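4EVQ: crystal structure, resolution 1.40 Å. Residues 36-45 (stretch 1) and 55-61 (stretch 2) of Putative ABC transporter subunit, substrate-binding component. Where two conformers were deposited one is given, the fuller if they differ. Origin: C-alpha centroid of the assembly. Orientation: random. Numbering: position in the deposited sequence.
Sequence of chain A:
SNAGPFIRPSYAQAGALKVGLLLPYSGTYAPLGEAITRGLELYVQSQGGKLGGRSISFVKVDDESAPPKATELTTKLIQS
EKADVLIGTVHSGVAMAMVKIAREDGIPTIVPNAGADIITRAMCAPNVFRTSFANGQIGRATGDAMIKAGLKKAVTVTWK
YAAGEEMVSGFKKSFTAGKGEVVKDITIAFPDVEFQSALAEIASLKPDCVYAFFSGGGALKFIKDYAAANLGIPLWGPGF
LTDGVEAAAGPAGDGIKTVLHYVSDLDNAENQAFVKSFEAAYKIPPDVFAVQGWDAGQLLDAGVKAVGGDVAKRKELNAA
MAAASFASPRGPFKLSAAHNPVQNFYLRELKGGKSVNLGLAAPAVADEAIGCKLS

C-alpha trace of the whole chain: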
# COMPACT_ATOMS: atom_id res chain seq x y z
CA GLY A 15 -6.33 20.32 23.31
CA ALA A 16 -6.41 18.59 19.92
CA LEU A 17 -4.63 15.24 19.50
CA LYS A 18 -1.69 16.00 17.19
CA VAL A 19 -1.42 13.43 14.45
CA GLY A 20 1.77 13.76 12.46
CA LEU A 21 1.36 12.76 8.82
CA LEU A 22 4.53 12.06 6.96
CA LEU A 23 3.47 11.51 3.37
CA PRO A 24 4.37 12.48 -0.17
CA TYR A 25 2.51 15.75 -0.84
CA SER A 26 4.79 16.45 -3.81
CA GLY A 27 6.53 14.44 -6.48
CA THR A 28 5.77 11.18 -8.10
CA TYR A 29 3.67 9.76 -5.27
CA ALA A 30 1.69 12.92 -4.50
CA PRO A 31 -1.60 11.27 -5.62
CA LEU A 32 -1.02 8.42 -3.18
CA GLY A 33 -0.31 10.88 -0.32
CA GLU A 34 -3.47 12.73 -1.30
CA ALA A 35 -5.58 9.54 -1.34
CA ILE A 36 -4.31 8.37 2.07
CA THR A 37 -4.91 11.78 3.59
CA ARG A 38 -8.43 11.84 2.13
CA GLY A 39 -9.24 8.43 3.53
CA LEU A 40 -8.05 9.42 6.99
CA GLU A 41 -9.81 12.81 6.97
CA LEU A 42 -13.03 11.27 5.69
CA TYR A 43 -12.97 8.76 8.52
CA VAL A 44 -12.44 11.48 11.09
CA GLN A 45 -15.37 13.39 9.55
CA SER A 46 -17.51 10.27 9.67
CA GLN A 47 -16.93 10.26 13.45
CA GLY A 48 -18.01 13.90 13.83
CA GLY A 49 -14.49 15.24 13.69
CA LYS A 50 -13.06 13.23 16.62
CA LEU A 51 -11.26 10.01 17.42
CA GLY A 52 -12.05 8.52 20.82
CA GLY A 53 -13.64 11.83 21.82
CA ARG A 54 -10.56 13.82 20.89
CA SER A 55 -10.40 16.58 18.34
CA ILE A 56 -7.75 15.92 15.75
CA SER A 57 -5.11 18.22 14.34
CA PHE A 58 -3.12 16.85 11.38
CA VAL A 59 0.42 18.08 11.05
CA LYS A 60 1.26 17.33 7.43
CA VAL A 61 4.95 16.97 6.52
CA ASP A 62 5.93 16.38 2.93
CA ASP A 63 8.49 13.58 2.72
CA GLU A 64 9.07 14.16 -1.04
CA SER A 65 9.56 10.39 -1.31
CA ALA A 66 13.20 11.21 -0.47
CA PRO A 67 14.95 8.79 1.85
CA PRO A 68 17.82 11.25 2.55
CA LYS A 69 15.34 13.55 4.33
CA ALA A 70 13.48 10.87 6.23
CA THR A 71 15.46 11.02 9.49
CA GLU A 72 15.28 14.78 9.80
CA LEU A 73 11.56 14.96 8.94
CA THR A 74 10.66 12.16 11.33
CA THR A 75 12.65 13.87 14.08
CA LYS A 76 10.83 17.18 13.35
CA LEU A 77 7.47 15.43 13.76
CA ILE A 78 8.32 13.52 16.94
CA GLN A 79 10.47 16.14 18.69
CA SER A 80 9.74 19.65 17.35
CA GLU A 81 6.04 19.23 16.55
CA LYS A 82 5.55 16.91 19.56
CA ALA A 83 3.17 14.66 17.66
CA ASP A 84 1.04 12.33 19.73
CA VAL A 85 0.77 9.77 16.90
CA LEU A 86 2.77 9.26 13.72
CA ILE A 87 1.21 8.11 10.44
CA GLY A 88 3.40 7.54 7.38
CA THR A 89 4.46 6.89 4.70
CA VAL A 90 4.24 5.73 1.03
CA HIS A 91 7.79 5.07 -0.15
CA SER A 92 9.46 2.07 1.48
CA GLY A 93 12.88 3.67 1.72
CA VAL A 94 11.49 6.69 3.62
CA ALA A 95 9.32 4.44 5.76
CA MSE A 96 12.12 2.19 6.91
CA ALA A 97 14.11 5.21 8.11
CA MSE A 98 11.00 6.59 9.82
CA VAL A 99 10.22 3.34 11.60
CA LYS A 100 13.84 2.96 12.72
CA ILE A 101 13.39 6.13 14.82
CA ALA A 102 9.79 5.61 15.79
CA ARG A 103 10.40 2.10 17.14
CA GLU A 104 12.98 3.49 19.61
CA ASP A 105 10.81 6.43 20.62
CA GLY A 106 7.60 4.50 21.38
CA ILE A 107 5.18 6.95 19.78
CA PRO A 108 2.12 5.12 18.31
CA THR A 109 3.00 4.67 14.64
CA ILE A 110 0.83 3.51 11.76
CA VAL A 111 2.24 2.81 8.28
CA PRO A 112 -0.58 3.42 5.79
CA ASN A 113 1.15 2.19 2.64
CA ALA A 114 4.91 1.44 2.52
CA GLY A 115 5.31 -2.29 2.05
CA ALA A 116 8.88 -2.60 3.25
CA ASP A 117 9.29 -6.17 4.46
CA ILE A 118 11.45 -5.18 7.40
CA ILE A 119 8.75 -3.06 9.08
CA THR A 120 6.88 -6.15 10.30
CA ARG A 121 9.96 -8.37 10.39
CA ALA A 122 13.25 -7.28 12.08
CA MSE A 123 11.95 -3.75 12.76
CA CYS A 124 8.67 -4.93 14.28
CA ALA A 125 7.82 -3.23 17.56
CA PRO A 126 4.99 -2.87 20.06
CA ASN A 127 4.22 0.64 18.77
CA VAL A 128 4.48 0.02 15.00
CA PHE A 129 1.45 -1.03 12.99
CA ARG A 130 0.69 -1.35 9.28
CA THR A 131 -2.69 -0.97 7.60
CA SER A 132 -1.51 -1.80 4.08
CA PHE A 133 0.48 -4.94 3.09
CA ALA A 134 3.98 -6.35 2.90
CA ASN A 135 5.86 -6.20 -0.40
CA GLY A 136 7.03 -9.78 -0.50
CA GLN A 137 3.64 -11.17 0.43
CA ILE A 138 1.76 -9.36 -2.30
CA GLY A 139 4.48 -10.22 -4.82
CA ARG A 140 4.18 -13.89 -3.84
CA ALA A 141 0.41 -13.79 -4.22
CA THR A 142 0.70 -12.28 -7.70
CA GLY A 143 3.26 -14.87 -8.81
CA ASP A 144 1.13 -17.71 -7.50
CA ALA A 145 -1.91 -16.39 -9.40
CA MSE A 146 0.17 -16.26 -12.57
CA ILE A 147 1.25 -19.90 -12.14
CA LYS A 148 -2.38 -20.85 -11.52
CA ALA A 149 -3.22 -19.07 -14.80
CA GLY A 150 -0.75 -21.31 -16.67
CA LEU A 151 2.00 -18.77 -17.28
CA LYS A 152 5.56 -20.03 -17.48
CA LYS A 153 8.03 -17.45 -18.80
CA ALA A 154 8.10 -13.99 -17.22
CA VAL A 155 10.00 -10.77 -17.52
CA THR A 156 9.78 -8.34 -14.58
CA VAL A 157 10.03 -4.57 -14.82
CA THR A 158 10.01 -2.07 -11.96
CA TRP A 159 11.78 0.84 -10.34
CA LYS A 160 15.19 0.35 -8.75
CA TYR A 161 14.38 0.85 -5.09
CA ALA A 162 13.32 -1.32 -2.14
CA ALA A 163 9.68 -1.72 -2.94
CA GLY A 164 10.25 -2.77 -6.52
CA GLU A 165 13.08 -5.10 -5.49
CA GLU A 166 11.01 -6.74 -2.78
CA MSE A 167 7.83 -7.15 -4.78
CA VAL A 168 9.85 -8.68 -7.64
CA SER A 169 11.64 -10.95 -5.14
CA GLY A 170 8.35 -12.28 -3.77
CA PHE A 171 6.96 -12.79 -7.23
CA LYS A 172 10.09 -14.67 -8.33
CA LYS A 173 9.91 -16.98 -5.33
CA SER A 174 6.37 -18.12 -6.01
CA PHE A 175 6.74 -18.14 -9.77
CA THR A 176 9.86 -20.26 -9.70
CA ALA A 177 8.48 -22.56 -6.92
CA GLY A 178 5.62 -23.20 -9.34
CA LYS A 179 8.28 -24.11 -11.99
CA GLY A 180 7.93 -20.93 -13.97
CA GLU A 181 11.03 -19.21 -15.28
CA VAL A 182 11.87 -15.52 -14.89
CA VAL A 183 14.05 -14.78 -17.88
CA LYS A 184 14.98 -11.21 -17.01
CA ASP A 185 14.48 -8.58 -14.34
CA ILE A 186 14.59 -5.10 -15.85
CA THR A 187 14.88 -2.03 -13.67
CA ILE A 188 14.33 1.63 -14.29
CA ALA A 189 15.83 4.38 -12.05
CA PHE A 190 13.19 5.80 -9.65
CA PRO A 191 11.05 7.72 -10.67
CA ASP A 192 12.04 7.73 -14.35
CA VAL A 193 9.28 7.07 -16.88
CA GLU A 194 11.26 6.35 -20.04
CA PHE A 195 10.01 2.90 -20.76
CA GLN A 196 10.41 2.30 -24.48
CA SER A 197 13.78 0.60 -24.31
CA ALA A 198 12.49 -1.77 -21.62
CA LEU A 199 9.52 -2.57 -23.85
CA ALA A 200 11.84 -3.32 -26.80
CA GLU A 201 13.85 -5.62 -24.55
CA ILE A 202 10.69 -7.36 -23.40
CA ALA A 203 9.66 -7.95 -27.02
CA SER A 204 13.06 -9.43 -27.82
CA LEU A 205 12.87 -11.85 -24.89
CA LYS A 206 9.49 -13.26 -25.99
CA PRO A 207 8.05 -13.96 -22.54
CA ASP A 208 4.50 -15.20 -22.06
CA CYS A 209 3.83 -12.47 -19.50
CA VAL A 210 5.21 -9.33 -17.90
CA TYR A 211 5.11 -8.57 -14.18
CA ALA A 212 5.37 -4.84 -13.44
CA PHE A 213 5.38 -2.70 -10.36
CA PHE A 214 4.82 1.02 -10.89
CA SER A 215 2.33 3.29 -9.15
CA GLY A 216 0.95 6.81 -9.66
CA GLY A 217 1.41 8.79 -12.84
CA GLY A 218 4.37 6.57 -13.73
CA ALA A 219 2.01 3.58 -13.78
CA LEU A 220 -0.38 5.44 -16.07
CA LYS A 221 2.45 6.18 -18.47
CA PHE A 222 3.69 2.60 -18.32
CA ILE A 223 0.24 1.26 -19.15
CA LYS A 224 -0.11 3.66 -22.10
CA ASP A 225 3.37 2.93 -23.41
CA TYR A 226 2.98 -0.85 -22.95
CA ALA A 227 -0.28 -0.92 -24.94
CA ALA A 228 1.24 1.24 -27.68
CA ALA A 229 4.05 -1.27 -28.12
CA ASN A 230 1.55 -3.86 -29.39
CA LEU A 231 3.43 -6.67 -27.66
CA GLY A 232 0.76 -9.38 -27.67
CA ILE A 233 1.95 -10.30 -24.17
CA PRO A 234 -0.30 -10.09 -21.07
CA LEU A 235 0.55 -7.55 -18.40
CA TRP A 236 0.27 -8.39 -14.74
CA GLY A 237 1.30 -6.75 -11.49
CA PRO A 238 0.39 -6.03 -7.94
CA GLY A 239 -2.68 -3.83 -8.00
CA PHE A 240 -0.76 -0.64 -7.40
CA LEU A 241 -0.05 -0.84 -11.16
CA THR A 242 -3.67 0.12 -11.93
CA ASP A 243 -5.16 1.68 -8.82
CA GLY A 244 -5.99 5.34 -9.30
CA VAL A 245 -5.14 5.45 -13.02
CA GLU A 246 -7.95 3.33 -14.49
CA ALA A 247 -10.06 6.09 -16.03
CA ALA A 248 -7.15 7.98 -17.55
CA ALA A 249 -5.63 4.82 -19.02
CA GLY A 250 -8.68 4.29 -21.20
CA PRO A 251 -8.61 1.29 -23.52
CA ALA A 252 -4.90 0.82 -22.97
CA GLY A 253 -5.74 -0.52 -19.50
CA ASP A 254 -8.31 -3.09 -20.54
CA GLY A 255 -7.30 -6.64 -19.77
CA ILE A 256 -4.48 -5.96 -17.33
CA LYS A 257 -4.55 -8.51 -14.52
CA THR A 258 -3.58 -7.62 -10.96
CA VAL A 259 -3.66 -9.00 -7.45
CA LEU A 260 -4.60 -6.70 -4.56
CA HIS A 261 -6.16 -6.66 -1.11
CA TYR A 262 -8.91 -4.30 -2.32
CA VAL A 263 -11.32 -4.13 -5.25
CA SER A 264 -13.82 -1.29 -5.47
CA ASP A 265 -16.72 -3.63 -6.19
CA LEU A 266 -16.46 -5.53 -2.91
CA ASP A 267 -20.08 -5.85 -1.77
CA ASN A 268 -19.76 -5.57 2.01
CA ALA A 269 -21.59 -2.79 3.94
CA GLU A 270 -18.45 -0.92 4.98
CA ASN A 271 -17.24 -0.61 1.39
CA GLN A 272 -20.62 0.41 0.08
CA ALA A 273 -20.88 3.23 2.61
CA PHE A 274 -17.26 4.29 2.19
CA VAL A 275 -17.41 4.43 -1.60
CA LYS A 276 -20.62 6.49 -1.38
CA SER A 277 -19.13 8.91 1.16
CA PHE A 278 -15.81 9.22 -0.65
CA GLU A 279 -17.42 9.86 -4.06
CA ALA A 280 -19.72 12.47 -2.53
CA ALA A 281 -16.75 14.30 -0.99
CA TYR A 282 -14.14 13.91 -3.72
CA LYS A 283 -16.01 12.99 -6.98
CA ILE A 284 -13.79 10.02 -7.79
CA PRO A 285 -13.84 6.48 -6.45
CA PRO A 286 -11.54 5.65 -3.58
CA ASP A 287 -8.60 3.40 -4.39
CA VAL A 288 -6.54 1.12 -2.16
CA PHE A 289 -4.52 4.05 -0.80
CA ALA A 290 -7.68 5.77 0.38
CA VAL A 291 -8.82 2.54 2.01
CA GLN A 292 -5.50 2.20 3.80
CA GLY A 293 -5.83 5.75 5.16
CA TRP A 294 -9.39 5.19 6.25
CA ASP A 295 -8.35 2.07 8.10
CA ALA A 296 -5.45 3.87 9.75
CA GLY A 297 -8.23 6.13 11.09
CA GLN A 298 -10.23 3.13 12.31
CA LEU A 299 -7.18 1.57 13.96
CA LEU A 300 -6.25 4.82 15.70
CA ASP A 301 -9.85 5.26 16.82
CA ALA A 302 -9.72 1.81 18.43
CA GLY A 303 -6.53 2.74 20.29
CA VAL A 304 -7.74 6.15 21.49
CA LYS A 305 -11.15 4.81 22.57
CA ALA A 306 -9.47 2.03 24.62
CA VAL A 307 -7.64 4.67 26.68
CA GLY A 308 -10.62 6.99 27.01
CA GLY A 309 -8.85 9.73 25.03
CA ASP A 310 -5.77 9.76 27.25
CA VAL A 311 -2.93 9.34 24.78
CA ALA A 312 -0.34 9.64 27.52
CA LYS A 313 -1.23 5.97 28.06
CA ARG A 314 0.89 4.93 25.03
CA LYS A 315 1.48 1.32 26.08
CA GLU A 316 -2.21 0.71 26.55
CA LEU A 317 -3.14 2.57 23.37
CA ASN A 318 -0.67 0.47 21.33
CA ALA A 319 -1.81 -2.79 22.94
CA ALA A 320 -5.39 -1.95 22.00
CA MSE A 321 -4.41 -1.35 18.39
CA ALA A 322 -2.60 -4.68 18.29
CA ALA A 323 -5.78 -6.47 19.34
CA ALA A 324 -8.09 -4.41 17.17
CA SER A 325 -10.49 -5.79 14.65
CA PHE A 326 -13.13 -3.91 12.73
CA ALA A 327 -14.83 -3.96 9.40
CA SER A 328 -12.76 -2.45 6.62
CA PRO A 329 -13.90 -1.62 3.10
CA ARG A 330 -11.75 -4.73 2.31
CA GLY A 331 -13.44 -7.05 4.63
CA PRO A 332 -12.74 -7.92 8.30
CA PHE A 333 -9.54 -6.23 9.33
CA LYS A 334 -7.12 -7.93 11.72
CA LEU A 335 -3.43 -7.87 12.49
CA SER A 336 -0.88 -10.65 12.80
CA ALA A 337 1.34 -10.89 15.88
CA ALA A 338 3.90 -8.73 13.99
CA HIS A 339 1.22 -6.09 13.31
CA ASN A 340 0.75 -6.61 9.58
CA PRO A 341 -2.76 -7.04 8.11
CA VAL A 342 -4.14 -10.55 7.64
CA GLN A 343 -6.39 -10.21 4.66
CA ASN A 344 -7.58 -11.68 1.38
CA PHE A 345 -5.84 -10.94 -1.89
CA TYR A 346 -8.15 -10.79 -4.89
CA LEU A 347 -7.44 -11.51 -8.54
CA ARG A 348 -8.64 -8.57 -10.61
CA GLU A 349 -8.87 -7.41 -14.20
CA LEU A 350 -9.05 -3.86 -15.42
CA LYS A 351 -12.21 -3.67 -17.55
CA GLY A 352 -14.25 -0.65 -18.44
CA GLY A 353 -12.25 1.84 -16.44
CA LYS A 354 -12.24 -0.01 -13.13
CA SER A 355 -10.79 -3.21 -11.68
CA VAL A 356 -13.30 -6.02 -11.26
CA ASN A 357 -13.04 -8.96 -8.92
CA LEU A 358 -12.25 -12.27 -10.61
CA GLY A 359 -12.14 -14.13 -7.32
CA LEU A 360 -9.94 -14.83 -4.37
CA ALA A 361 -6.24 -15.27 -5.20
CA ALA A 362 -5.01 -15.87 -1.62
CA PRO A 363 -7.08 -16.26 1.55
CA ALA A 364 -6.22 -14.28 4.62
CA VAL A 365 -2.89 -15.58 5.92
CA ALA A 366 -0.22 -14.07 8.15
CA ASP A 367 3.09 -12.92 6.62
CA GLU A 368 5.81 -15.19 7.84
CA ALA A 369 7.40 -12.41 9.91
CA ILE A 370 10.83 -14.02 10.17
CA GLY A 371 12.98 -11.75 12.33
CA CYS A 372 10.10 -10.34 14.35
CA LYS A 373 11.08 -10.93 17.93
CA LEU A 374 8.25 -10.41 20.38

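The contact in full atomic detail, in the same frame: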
# COMPACT_ATOMS: atom_id res chain seq x y z
N ILE A 36 -4.41 8.82 0.67
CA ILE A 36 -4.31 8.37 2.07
C ILE A 36 -4.84 9.44 3.00
O ILE A 36 -5.57 9.14 3.95
CB ILE A 36 -2.84 8.01 2.40
CG1 ILE A 36 -2.41 6.75 1.61
CG2 ILE A 36 -2.66 7.81 3.90
CD1 ILE A 36 -0.93 6.55 1.61
N THR A 37 -4.45 10.68 2.75
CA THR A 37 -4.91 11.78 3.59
C THR A 37 -6.44 11.94 3.52
O THR A 37 -7.12 12.13 4.56
CB THR A 37 -4.22 13.08 3.18
OG1 THR A 37 -2.80 12.92 3.31
CG2 THR A 37 -4.63 14.25 4.06
N ARG A 38 -6.98 11.78 2.31
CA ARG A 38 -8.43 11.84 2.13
C ARG A 38 -9.15 10.74 2.88
O ARG A 38 -10.17 10.98 3.54
CB ARG A 38 -8.82 11.79 0.64
CG ARG A 38 -8.55 13.08 -0.15
CD ARG A 38 -8.79 12.83 -1.62
NE ARG A 38 -8.79 14.07 -2.35
CZ ARG A 38 -9.06 14.17 -3.65
NH1 ARG A 38 -9.22 13.08 -4.40
NH2 ARG A 38 -9.13 15.40 -4.21
N GLY A 39 -8.63 9.53 2.78
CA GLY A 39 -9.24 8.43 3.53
C GLY A 39 -9.26 8.69 5.04
O GLY A 39 -10.27 8.44 5.72
N LEU A 40 -8.15 9.16 5.56
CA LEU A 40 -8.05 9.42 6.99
C LEU A 40 -8.95 10.59 7.42
O LEU A 40 -9.65 10.52 8.44
CB LEU A 40 -6.59 9.68 7.33
CG LEU A 40 -6.26 10.00 8.77
CD1 LEU A 40 -6.75 8.91 9.72
CD2 LEU A 40 -4.77 10.16 8.84
N GLU A 41 -8.97 11.67 6.64
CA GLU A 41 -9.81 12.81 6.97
C GLU A 41 -11.29 12.46 6.85
O GLU A 41 -12.11 12.92 7.63
CB GLU A 41 -9.47 14.00 6.06
CG GLU A 41 -8.10 14.56 6.40
CD GLU A 41 -7.65 15.71 5.50
OE1 GLU A 41 -7.99 15.75 4.30
OE2 GLU A 41 -6.89 16.57 6.01
N LEU A 42 -11.64 11.68 5.83
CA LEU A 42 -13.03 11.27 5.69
C LEU A 42 -13.46 10.43 6.88
O LEU A 42 -14.60 10.56 7.39
CB LEU A 42 -13.23 10.49 4.36
CG LEU A 42 -14.68 10.31 3.91
CD1 LEU A 42 -15.30 11.66 3.48
CD2 LEU A 42 -14.76 9.23 2.81
N TYR A 43 -12.60 9.54 7.32
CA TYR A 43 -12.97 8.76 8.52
C TYR A 43 -13.18 9.65 9.71
O TYR A 43 -14.16 9.47 10.44
CB TYR A 43 -11.91 7.70 8.86
CG TYR A 43 -12.36 6.92 10.05
CD1 TYR A 43 -13.40 6.03 9.94
CD2 TYR A 43 -11.81 7.15 11.30
CE1 TYR A 43 -13.89 5.36 11.05
CE2 TYR A 43 -12.29 6.48 12.42
CZ TYR A 43 -13.31 5.58 12.29
OH TYR A 43 -13.79 4.88 13.37
N VAL A 44 -12.26 10.57 9.95
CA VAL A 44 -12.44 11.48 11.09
C VAL A 44 -13.76 12.24 10.95
O VAL A 44 -14.48 12.39 11.93
CB VAL A 44 -11.25 12.44 11.22
CG1 VAL A 44 -11.55 13.57 12.20
CG2 VAL A 44 -9.96 11.66 11.63
N GLN A 45 -14.09 12.71 9.76
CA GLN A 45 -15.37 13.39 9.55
C GLN A 45 -16.55 12.48 9.82
O GLN A 45 -17.54 12.93 10.41
CB GLN A 45 -15.41 13.93 8.13
CG GLN A 45 -16.71 14.62 7.71
CD GLN A 45 -16.61 15.21 6.30
OE1 GLN A 45 -16.56 14.50 5.28
NE2 GLN A 45 -16.55 16.54 6.23
N SER A 55 -10.57 15.83 19.57
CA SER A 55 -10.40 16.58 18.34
C SER A 55 -9.05 16.26 17.76
O SER A 55 -8.09 15.96 18.48
CB SER A 55 -10.52 18.08 18.60
OG SER A 55 -11.70 18.37 19.33
N ILE A 56 -8.96 16.33 16.44
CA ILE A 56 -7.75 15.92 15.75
C ILE A 56 -7.15 17.09 15.00
O ILE A 56 -7.85 17.83 14.31
CB ILE A 56 -8.03 14.79 14.73
CG1 ILE A 56 -8.72 13.59 15.40
CG2 ILE A 56 -6.74 14.39 13.95
CD1 ILE A 56 -7.92 12.89 16.45
N SER A 57 -5.85 17.26 15.15
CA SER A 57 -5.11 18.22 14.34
C SER A 57 -4.05 17.44 13.55
O SER A 57 -3.18 16.81 14.13
CB SER A 57 -4.45 19.26 15.24
OG SER A 57 -3.50 20.01 14.51
N PHE A 58 -4.10 17.53 12.23
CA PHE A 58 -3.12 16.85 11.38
C PHE A 58 -1.98 17.79 11.07
O PHE A 58 -2.18 18.90 10.57
CB PHE A 58 -3.75 16.36 10.07
CG PHE A 58 -4.69 15.19 10.23
CD1 PHE A 58 -4.22 13.94 10.62
CD2 PHE A 58 -6.04 15.33 9.98
CE1 PHE A 58 -5.07 12.88 10.77
CE2 PHE A 58 -6.91 14.24 10.14
CZ PHE A 58 -6.42 13.03 10.52
N VAL A 59 -0.77 17.35 11.37
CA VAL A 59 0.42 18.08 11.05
C VAL A 59 1.03 17.39 9.85
O VAL A 59 1.62 16.30 9.98
CB VAL A 59 1.40 18.09 12.23
CG1 VAL A 59 2.61 18.89 11.88
CG2 VAL A 59 0.68 18.63 13.50
N LYS A 60 0.92 18.01 8.68
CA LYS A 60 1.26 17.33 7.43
C LYS A 60 2.66 17.71 6.95
O LYS A 60 2.90 18.87 6.60
CB LYS A 60 0.22 17.70 6.39
CG LYS A 60 -1.21 17.36 6.80
CD LYS A 60 -2.23 17.86 5.80
CE LYS A 60 -3.61 17.37 6.16
NZ LYS A 60 -4.62 17.86 5.17
N VAL A 61 3.56 16.75 6.89
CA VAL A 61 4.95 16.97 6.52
C VAL A 61 5.19 16.21 5.23
O VAL A 61 4.94 15.01 5.13
CB VAL A 61 5.90 16.49 7.63
CG1 VAL A 61 7.35 16.59 7.21
CG2 VAL A 61 5.64 17.29 8.93

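Residues 36-45 are part of a helix and residues 55-61 part of a strand of the same chain. The two run nearly antiparallel, with 162° between their N-to-C directions. Their axes come no closer than 10.6 Å, so side chains must fill the gap. Thr37 lies nearest Lys60, Glu41 nearest Phe58 and Val44 nearest Ile56, judged by their CA atoms. Together the stretches bury 287 Å² against each other.

The side chains that meet follow from the secondary structure. In the strand, side chains alternate. Ile56, Phe58 and Lys60 direct their CA-to-CB bonds toward the helix, whereas Ser57, Val59 and Val61 make no contact with it. In the helix, Thr37, Leu40, Glu41 and Val44 recur at spacings of three and four residues, which puts them on one side. Six backbone hydrogen bonds, from Leu40 N to Ile36 O through Gln45 N to Glu41 O, hold the helix regular and so fix this spacing.

Apolar packing centres on Phe58. It gives up 86 Å² to the helix, the largest share of any residue here. With chi1 at -71° (m), its ring reaches in among Leu40, Glu41 and Val44. Leu40 CD2 lies 3.3 Å from Phe58 CE1, a tight contact, and approaches the ring obliquely. Leu40 adopts chi1 t and chi2 p in the conformer given. Leucine suits this buried place because its apolar side chain packs against the aromatic ring. Val44 CG2 meets the edge of the ring, 4.0 Å from Phe58 CZ. A flat aromatic side chain suits this place because it is long enough to span the gap and wide enough to touch three helix residues.

Val44 also serves the next position along the strand. Its CG1 lies 4.3 Å from Ile56 CG1, a looser contact. The helix and strand are closer here than at the other paired positions, with Val44 CA and Ile56 CA 8.0 Å apart. A compact valine and a branched isoleucine are enough to make contact across that distance.

The polar link is a salt bridge between Glu41 and Lys60. Lys60 NZ donates a hydrogen bond to Glu41 OE2 at 2.7 Å. The short distance joins opposite charges directly. Lys60 reaches its partner with an extended side chain: chi1 is m, and chi2, chi3 and chi4 are all t in the conformer given. The CA-to-CB bond of Glu41 points sideways, but the end of the side chain comes nearer the strand. Both residues retain some exposure, as suits charged groups at the border of an apolar contact.

The aliphatic parts of polar residues add to the packing. Glu41 CG lies 3.9 Å from Phe58 CE2, so Glu41 both touches the ring and carries the carboxylate to Lys60. Thr37 is buried and offers its methyl group: Thr37 CG2 is 3.9 Å from Lys60 CE. Its hydroxyl is hydrogen-bonded elsewhere in the structure.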